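Local coordinates for cellulose binding protein (Clavibacter michiganensis, PDB 4JJO) that binds polysaccharide as the expansin-like part of a larger enzyme that probably hydrolyses cellulose, and is associated with loosening of the plant cell wall, at residues Ala45-Cys48 and Gly49-Leu52; Asp67-His70 and Gly71-Val74; Ala83-Leu87 and Gly88-Ala92; Val171-Gln174 and Tyr175-Val179. One frame throughout, in Å; residues are numbered along the deposited sequence.

Contact 1 (Ala45-Cys48 and Gly49-Leu52)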
loop_
_atom_site.group_PDB
_atom_site.type_symbol
_atom_site.label_atom_id
_atom_site.label_comp_id
_atom_site.label_asym_id
_atom_site.label_seq_id
_atom_site.Cartn_x
_atom_site.Cartn_y
_atom_site.Cartn_z
ATOM N N ALA A 45 6.035 -2.052 -6.436
ATOM C CA ALA A 45 5.406 -1.564 -5.210
ATOM C C ALA A 45 4.274 -0.567 -5.473
ATOM O O ALA A 45 3.674 -0.045 -4.533
ATOM C CB ALA A 45 6.444 -0.960 -4.273
ATOM N N ALA A 46 3.969 -0.308 -6.740
ATOM C CA ALA A 46 2.889 0.620 -7.072
ATOM C C ALA A 46 1.526 0.064 -6.650
ATOM O O ALA A 46 0.572 0.813 -6.451
ATOM C CB ALA A 46 2.901 0.935 -8.557
ATOM N N ALA A 47 1.442 -1.255 -6.510
ATOM C CA ALA A 47 0.202 -1.896 -6.086
ATOM C C ALA A 47 0.015 -1.823 -4.572
ATOM O O ALA A 47 -1.076 -2.076 -4.064
ATOM C CB ALA A 47 0.175 -3.343 -6.546
ATOM N N CYS A 48 1.076 -1.484 -3.849
ATOM C CA CYS A 48 1.003 -1.427 -2.394
ATOM C C CYS A 48 -0.116 -0.505 -1.932
ATOM O O CYS A 48 -0.290 0.593 -2.462
ATOM C CB CYS A 48 2.334 -0.964 -1.809
ATOM S SG CYS A 48 3.646 -2.170 -2.021
ATOM N N GLY A 49 -0.885 -0.973 -0.954
ATOM C CA GLY A 49 -1.944 -0.181 -0.356
ATOM C C GLY A 49 -3.284 -0.323 -1.052
ATOM O O GLY A 49 -4.312 0.075 -0.503
ATOM N N THR A 50 -3.282 -0.877 -2.261
ATOM C CA THR A 50 -4.529 -1.085 -2.987
ATOM C C THR A 50 -5.244 -2.320 -2.457
ATOM O O THR A 50 -4.679 -3.100 -1.692
ATOM C CB THR A 50 -4.309 -1.239 -4.508
ATOM O OG1 THR A 50 -3.615 -2.464 -4.783
ATOM C CG2 THR A 50 -3.529 -0.058 -5.067
ATOM N N PHE A 51 -6.491 -2.490 -2.871
ATOM C CA PHE A 51 -7.312 -3.582 -2.375
ATOM C C PHE A 51 -7.865 -4.415 -3.517
ATOM O O PHE A 51 -8.212 -3.889 -4.574
ATOM C CB PHE A 51 -8.461 -3.030 -1.530
ATOM C CG PHE A 51 -8.024 -2.468 -0.207
ATOM C CD1 PHE A 51 -8.194 -3.193 0.959
ATOM C CD2 PHE A 51 -7.434 -1.220 -0.130
ATOM C CE1 PHE A 51 -7.789 -2.681 2.177
ATOM C CE2 PHE A 51 -7.026 -0.702 1.086
ATOM C CZ PHE A 51 -7.204 -1.435 2.241
ATOM N N LEU A 52 -7.927 -5.725 -3.297
ATOM C CA LEU A 52 -8.540 -6.643 -4.243
ATOM C C LEU A 52 -9.812 -7.212 -3.640
ATOM O O LEU A 52 -9.831 -7.579 -2.466
ATOM C CB LEU A 52 -7.599 -7.810 -4.556
ATOM C CG LEU A 52 -6.167 -7.493 -4.985
ATOM C CD1 LEU A 52 -5.391 -8.791 -5.192
ATOM C CD2 LEU A 52 -6.156 -6.653 -6.242
#
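Thr-50 takes hold of the carbonyl oxygen of Ala-47 twice. Its hydroxyl OG1 donates to Ala-47 O at 2.7 Å, arriving in the carbonyl plane on a lone pair, while its backbone N gives a longer, fairly straight bond of 3.1 Å to Ala-47 O from a position tilted out of that plane. The hydroxyl gets there because chi1 of 68° tucks OG1 between the backbone N and the carbonyl carbon, so that OG1 and N act as a pincer on one acceptor. The methyl comes along: Thr-50 CG2 packs 3.3 Å from Ala-47 O.

The N-H bond closes a type II beta turn from Ala-47 to Thr-50. Gly-49 fills its third position with phi at 89°, where a CB would collide with Cys-48 O. A type I turn from Ala-45 to Cys-48 comes just before, closed by Cys-48 N to Ala-45 O at 3.0 Å, and the two turns share Ala-47 and Cys-48. Cys-48, next to Ala-47, is tied through SG to Cys-23 in a disulfide. Backbone bonds of Gly-49 and Thr-50 to Val-65 bring the chain into strand 51-56 of the double-psi beta barrel, and Arg-133 of the C-terminal domain lies against Ala-46, Ala-47 and Thr-50.

The loop therefore spends the hydroxyl proton of a buried threonine on a main-chain acceptor. Ala-47 O, in a buried residue, accepts two donors from Thr-50, which should satisfy it and hold the Thr-50 hydroxyl in one rotation.

Contact 2 (Asp67-His70 and Gly71-Val74)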
loop_
_atom_site.group_PDB
_atom_site.type_symbol
_atom_site.label_atom_id
_atom_site.label_comp_id
_atom_site.label_asym_id
_atom_site.label_seq_id
_atom_site.Cartn_x
_atom_site.Cartn_y
_atom_site.Cartn_z
ATOM N N ASP A 67 2.256 -7.362 -0.103
ATOM C CA ASP A 67 3.455 -8.172 -0.285
ATOM C C ASP A 67 3.647 -8.589 -1.740
ATOM O O ASP A 67 2.736 -8.461 -2.559
ATOM C CB ASP A 67 3.346 -9.424 0.588
ATOM C CG ASP A 67 4.697 -9.949 1.044
ATOM O OD1 ASP A 67 5.736 -9.466 0.548
ATOM O OD2 ASP A 67 4.713 -10.850 1.911
ATOM N N GLN A 68 4.838 -9.095 -2.047
ATOM C CA GLN A 68 5.140 -9.622 -3.371
ATOM C C GLN A 68 5.362 -11.130 -3.322
ATOM O O GLN A 68 6.137 -11.628 -2.506
ATOM C CB GLN A 68 6.386 -8.943 -3.949
ATOM C CG GLN A 68 6.897 -9.582 -5.239
ATOM C CD GLN A 68 7.964 -8.758 -5.947
ATOM O OE1 GLN A 68 8.264 -8.999 -7.114
ATOM N NE2 GLN A 68 8.544 -7.790 -5.245
ATOM N N CYS A 69 4.675 -11.847 -4.204
ATOM C CA CYS A 69 4.877 -13.282 -4.362
ATOM C C CYS A 69 5.739 -13.528 -5.590
ATOM O O CYS A 69 5.233 -13.576 -6.710
ATOM C CB CYS A 69 3.537 -14.001 -4.519
ATOM S SG CYS A 69 3.675 -15.797 -4.737
ATOM N N HIS A 70 7.042 -13.683 -5.374
ATOM C CA HIS A 70 7.990 -13.810 -6.474
ATOM C C HIS A 70 7.726 -15.038 -7.343
ATOM O O HIS A 70 7.977 -15.013 -8.547
ATOM C CB HIS A 70 9.423 -13.860 -5.936
ATOM C CG HIS A 70 9.859 -12.600 -5.255
ATOM N ND1 HIS A 70 9.728 -12.401 -3.898
ATOM C CD2 HIS A 70 10.428 -11.473 -5.747
ATOM C CE1 HIS A 70 10.196 -11.205 -3.583
ATOM N NE2 HIS A 70 10.627 -10.623 -4.689
ATOM N N GLY A 71 7.218 -16.107 -6.736
ATOM C CA GLY A 71 7.017 -17.357 -7.447
ATOM C C GLY A 71 5.661 -17.479 -8.108
ATOM O O GLY A 71 5.405 -18.458 -8.808
ATOM N N CYS A 72 4.798 -16.489 -7.898
ATOM C CA CYS A 72 3.439 -16.527 -8.428
ATOM C C CYS A 72 3.357 -16.036 -9.871
ATOM O O CYS A 72 3.940 -15.009 -10.227
ATOM C CB CYS A 72 2.509 -15.669 -7.564
ATOM S SG CYS A 72 2.107 -16.332 -5.924
ATOM N N GLU A 73 2.633 -16.779 -10.701
ATOM C CA GLU A 73 2.275 -16.300 -12.024
ATOM C C GLU A 73 1.212 -15.225 -11.859
ATOM O O GLU A 73 0.593 -15.107 -10.802
ATOM C CB GLU A 73 1.716 -17.433 -12.889
ATOM C CG GLU A 73 2.668 -18.593 -13.127
ATOM C CD GLU A 73 3.875 -18.202 -13.959
ATOM O OE1 GLU A 73 3.897 -17.073 -14.488
ATOM O OE2 GLU A 73 4.804 -19.029 -14.086
ATOM N N VAL A 74 0.999 -14.438 -12.904
ATOM C CA VAL A 74 -0.093 -13.481 -12.902
ATOM C C VAL A 74 -1.392 -14.266 -12.770
ATOM O O VAL A 74 -1.582 -15.272 -13.451
ATOM C CB VAL A 74 -0.119 -12.651 -14.199
ATOM C CG1 VAL A 74 -1.276 -11.667 -14.178
ATOM C CG2 VAL A 74 1.201 -11.918 -14.397
HETATM O O HOH W 1 5.901 -13.252 -9.596
#
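Cys-69 and Cys-72 are joined covalently, SG to SG at 2.0 Å, closing a small ring of only four residues. The disulfide turns with chi3 of 71°. Cys-69 swings SG anti to its own N (chi1 179°) and reaches across, whereas Cys-72 holds SG beside its backbone N, and the sulfurs meet between the two ends of the turn with Cys-69 SG just 3.1 Å from Cys-72 CB.

Main-chain hydrogen bonding is modest by comparison. Cys-72 N reaches Cys-69 O at 3.2 Å from well above the carbonyl plane, closing a type I beta turn with His-70 and Gly-71 at its corners. This CxxC turn lies between strands 59-69 and 76-80 of the double-psi barrel; Cys-69 is bonded through its backbone to Val-37 of strand 34-38, and Cys-72 rests on Ser-38.

Water adds a further tie, a single molecule lying 3.0 Å from Cys-69 O and 2.7 Å from Cys-72 O, so that it bridges the two half-cystines.

Van der Waals contact involves the imidazole of His-70, which turns back along the strand and places one face over Gln-68 CG, 3.9 Å from the ring plane.

Contact 3 (Ala83-Leu87 and Gly88-Ala92)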
loop_
_atom_site.group_PDB
_atom_site.type_symbol
_atom_site.label_atom_id
_atom_site.label_comp_id
_atom_site.label_asym_id
_atom_site.label_seq_id
_atom_site.Cartn_x
_atom_site.Cartn_y
_atom_site.Cartn_z
ATOM N N ALA A 83 -7.893 -14.918 4.915
ATOM C CA ALA A 83 -8.642 -14.652 3.696
ATOM C C ALA A 83 -8.943 -15.961 2.972
ATOM O O ALA A 83 -10.043 -16.163 2.460
ATOM C CB ALA A 83 -7.867 -13.708 2.790
ATOM N N PHE A 84 -7.959 -16.849 2.943
ATOM C CA PHE A 84 -8.109 -18.142 2.282
ATOM C C PHE A 84 -9.207 -18.983 2.931
ATOM O O PHE A 84 -9.990 -19.632 2.234
ATOM C CB PHE A 84 -6.781 -18.897 2.311
ATOM C CG PHE A 84 -6.777 -20.148 1.482
ATOM C CD1 PHE A 84 -6.223 -20.151 0.213
ATOM C CD2 PHE A 84 -7.327 -21.313 1.968
ATOM C CE1 PHE A 84 -6.214 -21.296 -0.549
ATOM C CE2 PHE A 84 -7.325 -22.463 1.208
ATOM C CZ PHE A 84 -6.769 -22.454 -0.053
ATOM N N ARG A 85 -9.268 -18.969 4.260
ATOM C CA ARG A 85 -10.276 -19.742 4.984
ATOM C C ARG A 85 -11.679 -19.208 4.723
ATOM O O ARG A 85 -12.654 -19.956 4.766
ATOM C CB ARG A 85 -10.004 -19.728 6.490
ATOM C CG ARG A 85 -8.754 -20.469 6.907
ATOM C CD ARG A 85 -8.846 -20.920 8.352
ATOM N NE ARG A 85 -7.578 -21.460 8.830
ATOM C CZ ARG A 85 -6.643 -20.755 9.463
ATOM N NH1 ARG A 85 -6.816 -19.463 9.718
ATOM N NH2 ARG A 85 -5.524 -21.352 9.848
ATOM N N ALA A 86 -11.776 -17.908 4.466
ATOM C CA ALA A 86 -13.067 -17.282 4.224
ATOM C C ALA A 86 -13.606 -17.696 2.862
ATOM O O ALA A 86 -14.818 -17.769 2.659
ATOM C CB ALA A 86 -12.938 -15.776 4.301
ATOM N N LEU A 87 -12.695 -17.971 1.935
ATOM C CA LEU A 87 -13.066 -18.321 0.572
ATOM C C LEU A 87 -13.200 -19.823 0.346
ATOM O O LEU A 87 -13.960 -20.248 -0.522
ATOM C CB LEU A 87 -12.031 -17.761 -0.404
ATOM C CG LEU A 87 -11.937 -16.239 -0.482
ATOM C CD1 LEU A 87 -10.909 -15.826 -1.515
ATOM C CD2 LEU A 87 -13.295 -15.645 -0.805
ATOM N N GLY A 88 -12.468 -20.625 1.116
ATOM C CA GLY A 88 -12.432 -22.059 0.886
ATOM C C GLY A 88 -12.038 -22.857 2.112
ATOM O O GLY A 88 -11.742 -22.295 3.167
ATOM N N ASP A 89 -12.036 -24.179 1.971
ATOM C CA ASP A 89 -11.590 -25.055 3.043
ATOM C C ASP A 89 -10.091 -24.873 3.227
ATOM O O ASP A 89 -9.331 -24.893 2.259
ATOM C CB ASP A 89 -11.907 -26.515 2.716
ATOM C CG ASP A 89 -11.772 -27.427 3.923
ATOM O OD1 ASP A 89 -12.808 -27.766 4.532
ATOM O OD2 ASP A 89 -10.629 -27.802 4.267
ATOM N N PHE A 90 -9.668 -24.692 4.473
ATOM C CA PHE A 90 -8.263 -24.445 4.774
ATOM C C PHE A 90 -7.349 -25.563 4.272
ATOM O O PHE A 90 -6.220 -25.300 3.856
ATOM C CB PHE A 90 -8.074 -24.250 6.281
ATOM C CG PHE A 90 -6.707 -23.767 6.658
ATOM C CD1 PHE A 90 -6.202 -22.591 6.122
ATOM C CD2 PHE A 90 -5.927 -24.479 7.557
ATOM C CE1 PHE A 90 -4.944 -22.138 6.468
ATOM C CE2 PHE A 90 -4.667 -24.031 7.908
ATOM C CZ PHE A 90 -4.175 -22.859 7.363
ATOM N N ASN A 91 -7.827 -26.804 4.303
ATOM C CA ASN A 91 -7.007 -27.934 3.870
ATOM C C ASN A 91 -7.107 -28.206 2.371
ATOM O O ASN A 91 -6.633 -29.234 1.889
ATOM C CB ASN A 91 -7.377 -29.201 4.642
ATOM C CG ASN A 91 -6.153 -29.963 5.130
ATOM O OD1 ASN A 91 -5.034 -29.729 4.670
ATOM N ND2 ASN A 91 -6.364 -30.885 6.058
ATOM N N ALA A 92 -7.723 -27.282 1.641
ATOM C CA ALA A 92 -7.850 -27.409 0.195
ATOM C C ALA A 92 -6.494 -27.258 -0.484
ATOM O O ALA A 92 -6.235 -27.896 -1.505
ATOM C CB ALA A 92 -8.826 -26.375 -0.342
#
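Arg-85 sets CG beside its backbone N (chi1 -68°) and runs extended from CG to NE, while Phe-90 throws its ring out anti to its own N; together these torsions lay the arginine across one face of the phenyl ring. The result is a cation-pi contact, with Arg-85 CZ 3.7 Å from the centroid of the Phe-90 ring and 12° off its normal. The two groups are not flat on each other, the guanidinium and ring planes standing 44° apart. Arg-85 NE comes within 3.2 Å of Phe-90 CD1 near the rim, NH2 meets Phe-90 CZ on the far part of the ring at 3.2 Å, and the aliphatic Arg-85 CG packs 3.4 Å from Phe-90 CD1.

Phe-84 offers its edge instead: CE2 lies 3.3 Å from Asp-89 O, and Ala-92 CB is also near the ring plane. In the backbone, Gly-88 N bonds to Phe-84 O at 2.9 Å as a last helical link, after which Gly-88 leaves helical angles and the chain turns aside, roughly at right angles to the helix. An Asx turn follows, Asp-89 OD2 accepting from Asn-91 N at 3.0 Å.

Helix 81-87 and the loop after it pack against strands 3-10, 59-69 and 95-101 of the double-psi barrel. His-9 of strand 3-10 stacks on the Phe-90 ring and meets Phe-84 edge-to-face, joining the turn to the sheet. Phe-84 and Leu-87 press on Ile-95 of strand 95-101, and Leu-87 also reaches Val-61 and Ala-83 Val-63, both on strand 59-69.

Contact 4 (Val171-Gln174 and Tyr175-Val179)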
loop_
_atom_site.group_PDB
_atom_site.type_symbol
_atom_site.label_atom_id
_atom_site.label_comp_id
_atom_site.label_asym_id
_atom_site.label_seq_id
_atom_site.Cartn_x
_atom_site.Cartn_y
_atom_site.Cartn_z
ATOM N N VAL A 171 0.611 14.619 -2.979
ATOM C CA VAL A 171 0.422 13.263 -3.466
ATOM C C VAL A 171 -0.657 13.247 -4.545
ATOM O O VAL A 171 -1.792 13.671 -4.317
ATOM C CB VAL A 171 0.026 12.313 -2.325
ATOM C CG1 VAL A 171 -0.018 10.878 -2.819
ATOM C CG2 VAL A 171 1.003 12.446 -1.166
ATOM N N THR A 172 -0.284 12.758 -5.723
ATOM C CA THR A 172 -1.194 12.676 -6.859
ATOM C C THR A 172 -1.439 11.207 -7.179
ATOM O O THR A 172 -0.491 10.438 -7.320
ATOM C CB THR A 172 -0.594 13.365 -8.098
ATOM O OG1 THR A 172 -0.142 14.680 -7.751
ATOM C CG2 THR A 172 -1.620 13.460 -9.221
ATOM N N ASP A 173 -2.703 10.811 -7.295
ATOM C CA ASP A 173 -3.017 9.405 -7.533
ATOM C C ASP A 173 -3.131 9.102 -9.025
ATOM O O ASP A 173 -3.022 9.995 -9.859
ATOM C CB ASP A 173 -4.288 8.981 -6.782
ATOM C CG ASP A 173 -5.555 9.621 -7.334
ATOM O OD1 ASP A 173 -5.538 10.159 -8.461
ATOM O OD2 ASP A 173 -6.586 9.563 -6.628
ATOM N N GLN A 174 -3.345 7.831 -9.345
ATOM C CA GLN A 174 -3.365 7.369 -10.730
ATOM C C GLN A 174 -4.461 8.026 -11.570
ATOM O O GLN A 174 -4.432 7.960 -12.800
ATOM C CB GLN A 174 -3.542 5.849 -10.769
ATOM C CG GLN A 174 -4.812 5.350 -10.096
ATOM C CD GLN A 174 -4.969 3.845 -10.187
ATOM O OE1 GLN A 174 -4.980 3.146 -9.173
ATOM N NE2 GLN A 174 -5.098 3.336 -11.407
ATOM N N TYR A 175 -5.428 8.650 -10.909
ATOM C CA TYR A 175 -6.536 9.289 -11.610
ATOM C C TYR A 175 -6.371 10.806 -11.664
ATOM O O TYR A 175 -7.295 11.525 -12.040
ATOM C CB TYR A 175 -7.861 8.898 -10.954
ATOM C CG TYR A 175 -8.110 7.408 -11.007
ATOM C CD1 TYR A 175 -8.363 6.778 -12.214
ATOM C CD2 TYR A 175 -8.076 6.631 -9.858
ATOM C CE1 TYR A 175 -8.584 5.421 -12.278
ATOM C CE2 TYR A 175 -8.295 5.268 -9.914
ATOM C CZ TYR A 175 -8.547 4.670 -11.127
ATOM O OH TYR A 175 -8.765 3.315 -11.189
ATOM N N GLY A 176 -5.187 11.280 -11.286
ATOM C CA GLY A 176 -4.833 12.682 -11.426
ATOM C C GLY A 176 -5.289 13.551 -10.270
ATOM O O GLY A 176 -5.105 14.767 -10.290
ATOM N N ARG A 177 -5.880 12.929 -9.257
ATOM C CA ARG A 177 -6.362 13.659 -8.094
ATOM C C ARG A 177 -5.217 13.907 -7.126
ATOM O O ARG A 177 -4.410 13.019 -6.874
ATOM C CB ARG A 177 -7.474 12.871 -7.409
ATOM C CG ARG A 177 -8.632 12.535 -8.337
ATOM C CD ARG A 177 -9.697 11.703 -7.646
ATOM N NE ARG A 177 -9.197 10.383 -7.280
ATOM C CZ ARG A 177 -9.967 9.352 -6.949
ATOM N NH1 ARG A 177 -11.290 9.475 -6.937
ATOM N NH2 ARG A 177 -9.412 8.190 -6.634
ATOM N N ALA A 178 -5.149 15.123 -6.593
ATOM C CA ALA A 178 -4.046 15.508 -5.722
ATOM C C ALA A 178 -4.515 15.945 -4.343
ATOM O O ALA A 178 -5.564 16.578 -4.200
ATOM C CB ALA A 178 -3.240 16.628 -6.367
ATOM N N VAL A 179 -3.724 15.601 -3.333
ATOM C CA VAL A 179 -3.891 16.156 -1.999
ATOM C C VAL A 179 -2.603 16.853 -1.588
ATOM O O VAL A 179 -1.506 16.353 -1.843
ATOM C CB VAL A 179 -4.235 15.085 -0.943
ATOM C CG1 VAL A 179 -5.607 14.486 -1.215
ATOM C CG2 VAL A 179 -3.168 14.001 -0.892
#
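Asp-173 and Arg-177 form the tight part of this hairpin tip. With chi1 at 69° the carboxylate folds back over its own turn. OD1 accepts Tyr-175 N and Arg-177 N from opposite faces of its plane, each at 2.9 Å. OD2 takes Arg-177 NE at 2.8 Å on its syn lone pair and Arg-177 NH2 at 3.1 Å, a side-on salt bridge whose donors meet it nearly in the guanidinium plane; NH2 has a second salt bridge, to Asp-104. Gly-176 N to Asp-173 O closes a type I turn, and positive-phi Gly-176 followed by Asp-173 N to Arg-177 O makes it a G1 beta bulge. Behind it, Val-171 and Val-179 pair through two backbone bonds, joining edge strand 178-184 to strand 167-173.

The solvent side relies on stacking instead of hydrogen bonds between its side chains. Gln-174 runs alongside Tyr-175, its amide stacked 5° from the ring plane and CG 3.7 Å from the Tyr-175 centroid. Their outer partners are Arg-133 N for Gln-174 OE1 and Arg-103, in a cation-pi contact, for Tyr-175.

Four donors around one carboxylate probably favour its ionised form, and the Arg-177 charge, shared between Asp-173 and Asp-104, ties the turn to the loop between strands 95-101 and 111-114.

Contact 1 is the buried one, its centre about 5 Å from the centre of the chain; the others are partly buried, and contact 3 lies farthest out. Contacts 1, 2 and 3 belong to the double-psi barrel domain, whereas contact 4 closes a hairpin of the C-terminal domain. Contacts 1 and 2 adjoin neighbouring strands, 51-56 and 59-69, and both involve disulfides, contact 2 within its own turn and contact 1 reaching outward. Arg-133 touches both contact 1 and contact 4, whose nearest atoms are about 5 Å apart. Covalent and neutral polar bonds thus mark the first two, while charged groups carry contacts 3 and 4: cation-pi in one, carboxylate bonding in the other.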